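Exopolyphosphatase (Cytophaga hutchinsonii, PDB 3MDQ) probably hydrolyses inorganic polyphosphate from the chain end, releasing orthophosphate, as an exopolyphosphatase of the Ppx/GppA family. Local coordinates at residues A84-S89 against A112-L117; A135-I138 against V143-I146. One frame throughout, in Å; residues are numbered along the deposited sequence. Where two conformers were deposited one is given.

Interaction 1: A84-S89 against A112-L117; sequences AVRSGS and AREAEL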
loop_
_atom_site.group_PDB
_atom_site.type_symbol
_atom_site.label_atom_id
_atom_site.label_comp_id
_atom_site.label_asym_id
_atom_site.label_seq_id
_atom_site.Cartn_x
_atom_site.Cartn_y
_atom_site.Cartn_z
ATOM N N ALA A 84 9.069 6.923 1.009
ATOM C CA ALA A 84 10.526 6.869 0.925
ATOM C C ALA A 84 11.084 8.062 0.126
ATOM O O ALA A 84 12.148 8.581 0.423
ATOM C CB ALA A 84 11.012 5.566 0.310
ATOM N N VAL A 85 10.353 8.503 -0.878
ATOM C CA VAL A 85 10.795 9.636 -1.698
ATOM C C VAL A 85 10.673 10.932 -0.909
ATOM O O VAL A 85 11.655 11.690 -0.727
ATOM C CB VAL A 85 10.009 9.715 -3.003
ATOM C CG1 VAL A 85 10.390 10.974 -3.805
ATOM C CG2 VAL A 85 10.205 8.450 -3.877
ATOM N N ARG A 86 9.520 11.208 -0.325
ATOM C CA ARG A 86 9.368 12.471 0.393
ATOM C C ARG A 86 10.248 12.574 1.668
ATOM O O ARG A 86 10.623 13.684 2.057
ATOM C CB ARG A 86 7.893 12.773 0.705
ATOM C CG ARG A 86 7.264 11.913 1.702
ATOM C CD ARG A 86 5.745 12.238 1.862
ATOM N NE ARG A 86 5.140 11.182 2.636
ATOM C CZ ARG A 86 4.219 10.321 2.219
ATOM N NH1 ARG A 86 3.676 10.409 1.029
ATOM N NH2 ARG A 86 3.829 9.345 3.033
ATOM N N SER A 87 10.558 11.423 2.266
ATOM C CA SER A 87 11.299 11.318 3.491
ATOM C C SER A 87 12.807 11.492 3.296
ATOM O O SER A 87 13.511 11.939 4.204
ATOM C CB SER A 87 11.037 9.922 4.082
ATOM O OG SER A 87 11.533 9.840 5.390
ATOM N N GLY A 88 13.299 11.113 2.116
ATOM C CA GLY A 88 14.728 11.058 1.835
ATOM C C GLY A 88 15.350 12.405 1.603
ATOM O O GLY A 88 14.856 13.233 0.790
ATOM N N SER A 89 16.409 12.682 2.370
ATOM C CA SER A 89 17.065 13.985 2.264
ATOM C C SER A 89 17.630 14.217 0.881
ATOM O O SER A 89 17.683 15.363 0.424
ATOM C CB SER A 89 18.187 14.128 3.288
ATOM O OG SER A 89 19.159 13.123 3.051
ATOM N N ALA A 112 -1.105 13.181 3.453
ATOM C CA ALA A 112 -2.528 13.516 3.434
ATOM C C ALA A 112 -3.075 13.255 2.043
ATOM O O ALA A 112 -4.132 12.649 1.864
ATOM C CB ALA A 112 -2.806 15.003 3.883
ATOM N N ARG A 113 -2.353 13.724 1.023
ATOM C CA ARG A 113 -2.857 13.609 -0.342
ATOM C C ARG A 113 -2.809 12.177 -0.793
ATOM O O ARG A 113 -3.714 11.700 -1.490
ATOM C CB ARG A 113 -2.000 14.435 -1.285
ATOM C CG ARG A 113 -2.494 14.489 -2.713
ATOM C CD ARG A 113 -3.853 15.106 -2.785
ATOM N NE ARG A 113 -4.387 15.107 -4.156
ATOM C CZ ARG A 113 -5.676 14.967 -4.434
ATOM N NH1 ARG A 113 -6.552 14.758 -3.482
ATOM N NH2 ARG A 113 -6.100 14.964 -5.694
ATOM N N GLU A 114 -1.764 11.455 -0.394
ATOM C CA GLU A 114 -1.664 10.010 -0.654
ATOM C C GLU A 114 -2.909 9.268 -0.090
ATOM O O GLU A 114 -3.523 8.443 -0.773
ATOM C CB GLU A 114 -0.375 9.434 -0.035
ATOM C CG GLU A 114 -0.141 7.991 -0.301
ATOM C CD GLU A 114 1.160 7.466 0.310
ATOM O OE1 GLU A 114 1.825 8.225 1.049
ATOM O OE2 GLU A 114 1.508 6.260 0.081
ATOM N N ALA A 115 -3.278 9.605 1.126
ATOM C CA ALA A 115 -4.453 9.004 1.731
ATOM C C ALA A 115 -5.729 9.296 0.926
ATOM O O ALA A 115 -6.564 8.402 0.681
ATOM C CB ALA A 115 -4.595 9.484 3.178
ATOM N N GLU A 116 -5.893 10.542 0.519
ATOM C CA GLU A 116 -7.068 10.928 -0.289
ATOM C C GLU A 116 -7.141 10.123 -1.576
ATOM O O GLU A 116 -8.218 9.668 -2.010
ATOM C CB GLU A 116 -7.053 12.425 -0.574
ATOM C CG GLU A 116 -7.217 13.249 0.666
ATOM C CD GLU A 116 -6.885 14.704 0.458
ATOM O OE1 GLU A 116 -6.401 15.110 -0.615
ATOM O OE2 GLU A 116 -7.062 15.451 1.436
ATOM N N LEU A 117 -6.001 10.007 -2.258
ATOM C CA LEU A 117 -5.975 9.336 -3.544
ATOM C C LEU A 117 -6.224 7.847 -3.365
ATOM O O LEU A 117 -6.978 7.250 -4.133
ATOM C CB LEU A 117 -4.647 9.604 -4.256
ATOM C CG LEU A 117 -4.387 11.021 -4.693
ATOM C CD1 LEU A 117 -2.898 11.187 -5.027
ATOM C CD2 LEU A 117 -5.269 11.387 -5.918
#
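Arg-86 presents the end of its guanidinium to a single carboxylate oxygen of Glu-114, and this salt bridge is the whole of the contact, which buries just 74 Å² over both sides. NH1 of Arg-86 lies 2.9 Å from OE1 of Glu-114, and NH2 of Arg-86 lies 3.0 Å from the same OE1. The acceptor is almost exactly in the guanidinium plane, so both N-H groups can converge on it, although each bond bends, with the straighter, from NH1, reaching 153° at the hydrogen. The carboxylate is not coplanar with its partner: the two planes stand 61° apart, NH1 approaching from above the carboxylate and NH2 almost in line with the C-O bond. This is a forked grip on one oxygen rather than a paired two-oxygen bridge. With the CA atoms of Arg-86 and Glu-114 11.4 Å apart, both side chains must run extended to meet. The glutamate is straight from its backbone outward, CG lying anti to N (chi1 -177°). Further partners fix the guanidinium: NH1 also donates to the carbonyl of Ile-109, and NH2 forms a second salt bridge with Glu-160. Along the other helix, Arg-113 NH1 bonds Glu-116 OE1 at 2.9 Å, one turn on, while Leu-117 CD2 lies over one face of the Arg-113 guanidinium, toward its rim. The bridge thus spans from helix 83-87, which follows strand 76-81 in the chain, to the first turn of helix 111-125, with strand 106-108 and the end of strand 153-159 flanking the arginine.

Interaction 2: A135-I138 against V143-I146; sequences AMDI and VEFI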
loop_
_atom_site.group_PDB
_atom_site.type_symbol
_atom_site.label_atom_id
_atom_site.label_comp_id
_atom_site.label_asym_id
_atom_site.label_seq_id
_atom_site.Cartn_x
_atom_site.Cartn_y
_atom_site.Cartn_z
ATOM N N ALA A 135 -10.563 2.717 6.084
ATOM C CA ALA A 135 -9.654 2.073 5.154
ATOM C C ALA A 135 -8.228 2.271 5.599
ATOM O O ALA A 135 -7.882 3.348 6.081
ATOM C CB ALA A 135 -9.851 2.647 3.707
HETATM N N MSE A 136 -7.411 1.224 5.417
HETATM C CA MSE A 136 -6.002 1.275 5.794
HETATM C C MSE A 136 -5.097 0.702 4.703
HETATM O O MSE A 136 -5.371 -0.371 4.148
HETATM C CB MSE A 136 -5.772 0.592 7.143
HETATM C CG MSE A 136 -6.060 -0.812 7.192
HETATM SE SE MSE A 136 -5.644 -1.510 9.045
HETATM C CE MSE A 136 -3.854 -1.366 9.208
ATOM N N ASP A 137 -4.062 1.456 4.346
ATOM C CA ASP A 137 -3.090 1.067 3.336
ATOM C C ASP A 137 -1.744 0.916 4.013
ATOM O O ASP A 137 -1.208 1.890 4.515
ATOM C CB ASP A 137 -3.018 2.087 2.211
ATOM C CG ASP A 137 -2.072 1.644 1.101
ATOM O OD1 ASP A 137 -0.864 1.441 1.374
ATOM O OD2 ASP A 137 -2.558 1.459 -0.040
ATOM N N ILE A 138 -1.250 -0.312 4.110
ATOM C CA ILE A 138 0.062 -0.589 4.709
ATOM C C ILE A 138 1.114 -0.754 3.639
ATOM O O ILE A 138 0.982 -1.617 2.740
ATOM C CB ILE A 138 0.054 -1.877 5.530
ATOM C CG1 ILE A 138 -0.955 -1.760 6.667
ATOM C CG2 ILE A 138 1.456 -2.117 6.095
ATOM C CD1 ILE A 138 -1.123 -3.094 7.430
ATOM N N VAL A 143 1.752 4.210 6.534
ATOM C CA VAL A 143 0.436 3.633 6.612
ATOM C C VAL A 143 -0.579 4.789 6.619
ATOM O O VAL A 143 -0.478 5.734 7.416
ATOM C CB VAL A 143 0.253 2.785 7.881
ATOM C CG1 VAL A 143 -1.171 2.188 7.954
ATOM C CG2 VAL A 143 1.360 1.646 7.960
ATOM N N GLU A 144 -1.520 4.726 5.685
ATOM C CA GLU A 144 -2.581 5.732 5.580
ATOM C C GLU A 144 -3.892 5.149 6.113
ATOM O O GLU A 144 -4.218 4.002 5.815
ATOM C CB GLU A 144 -2.800 6.191 4.143
ATOM C CG GLU A 144 -1.733 7.117 3.574
ATOM C CD GLU A 144 -0.418 6.445 3.380
ATOM O OE1 GLU A 144 -0.352 5.473 2.621
ATOM O OE2 GLU A 144 0.583 6.909 3.995
ATOM N N PHE A 145 -4.602 5.962 6.873
ATOM C CA PHE A 145 -5.904 5.633 7.384
ATOM C C PHE A 145 -6.889 6.677 6.912
ATOM O O PHE A 145 -6.582 7.891 6.961
ATOM C CB PHE A 145 -5.906 5.630 8.891
ATOM C CG PHE A 145 -5.073 4.542 9.519
ATOM C CD1 PHE A 145 -5.581 3.284 9.687
ATOM C CD2 PHE A 145 -3.796 4.816 9.966
ATOM C CE1 PHE A 145 -4.814 2.290 10.262
ATOM C CE2 PHE A 145 -3.049 3.834 10.563
ATOM C CZ PHE A 145 -3.550 2.585 10.724
ATOM N N ILE A 146 -8.046 6.226 6.422
ATOM C CA ILE A 146 -9.088 7.118 5.952
ATOM C C ILE A 146 -10.450 6.664 6.489
ATOM O O ILE A 146 -10.769 5.455 6.402
ATOM C CB ILE A 146 -9.182 7.169 4.408
ATOM C CG1 ILE A 146 -7.817 7.370 3.741
ATOM C CG2 ILE A 146 -10.193 8.254 3.962
ATOM C CD1 ILE A 146 -7.168 6.096 3.290
#
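Ala-135 N donates to Ile-146 O at 2.8 Å, the shortest of four backbone bonds that join the two strands, and Ile-146 N returns a bond to Ala-135 O at 2.9 Å. Asp-137 and Glu-144 form the second reciprocal hydrogen-bonded pair. Met-136 with Phe-145 and Ile-138 with Val-143 are the non-hydrogen-bonded pairs between and beyond them. The strand axes run antiparallel at 172° and come within 4.7 Å. On one side, the selenomethionine Met-136 lies alongside Phe-145 and points the same way: its CB sits 3.7 Å from CE1 of Phe-145. Its SE lies 5.3 Å from the Phe-145 ring centroid, an oblique Met-aromatic contact. Met-136 CG is set between N and the carbonyl carbon (chi1 63°), and a bend at chi3 brings CE back beside the ring. Ile-138 CG1 and Val-143 CG1 continue this apolar row at 4.2 Å. On the reverse side the two acids lie near each other, Asp-137 OD1 4.3 Å from Glu-144 OE1; Asp-137 OD2 is bonded to Ser-211 OG and Glu-144 OE2 to the hydroxyls of Ser-142 and Ser-158. The hairpin, with its Gly-rich turn, is consistent with the phosphate-binding hairpin of the actin-like ATPase clan. Strands 206-210 and 153-159 flank it in the six-stranded sheet, helix 267-286 packs on the Ile-138 and Phe-145 face, and helix 111-125 on the Ala-135 and Glu-144 face.

The centres of the two interactions lie about 13 Å apart, and interaction 1 closes before interaction 2 opens along the chain. Helix 111-125 connects them: it follows strand 106-108 of the five-stranded sheet, supplies Glu-114 to interaction 1, and leads into strand 133-138 of the six-stranded sheet. They touch directly where Glu-114 OE2 comes within 3.2 Å of Glu-144 OE1 and where Ala-115 CB packs on Glu-144 CG at 3.7 Å. Sulfate, probably from the crystallisation liquor, lies about 4 Å from the side chains of Glu-114 and of Asp-137. The junction of the two sheets, with sulfate nearby, is consistent with the interdomain cleft in which Ppx/GppA relatives bind phosphate.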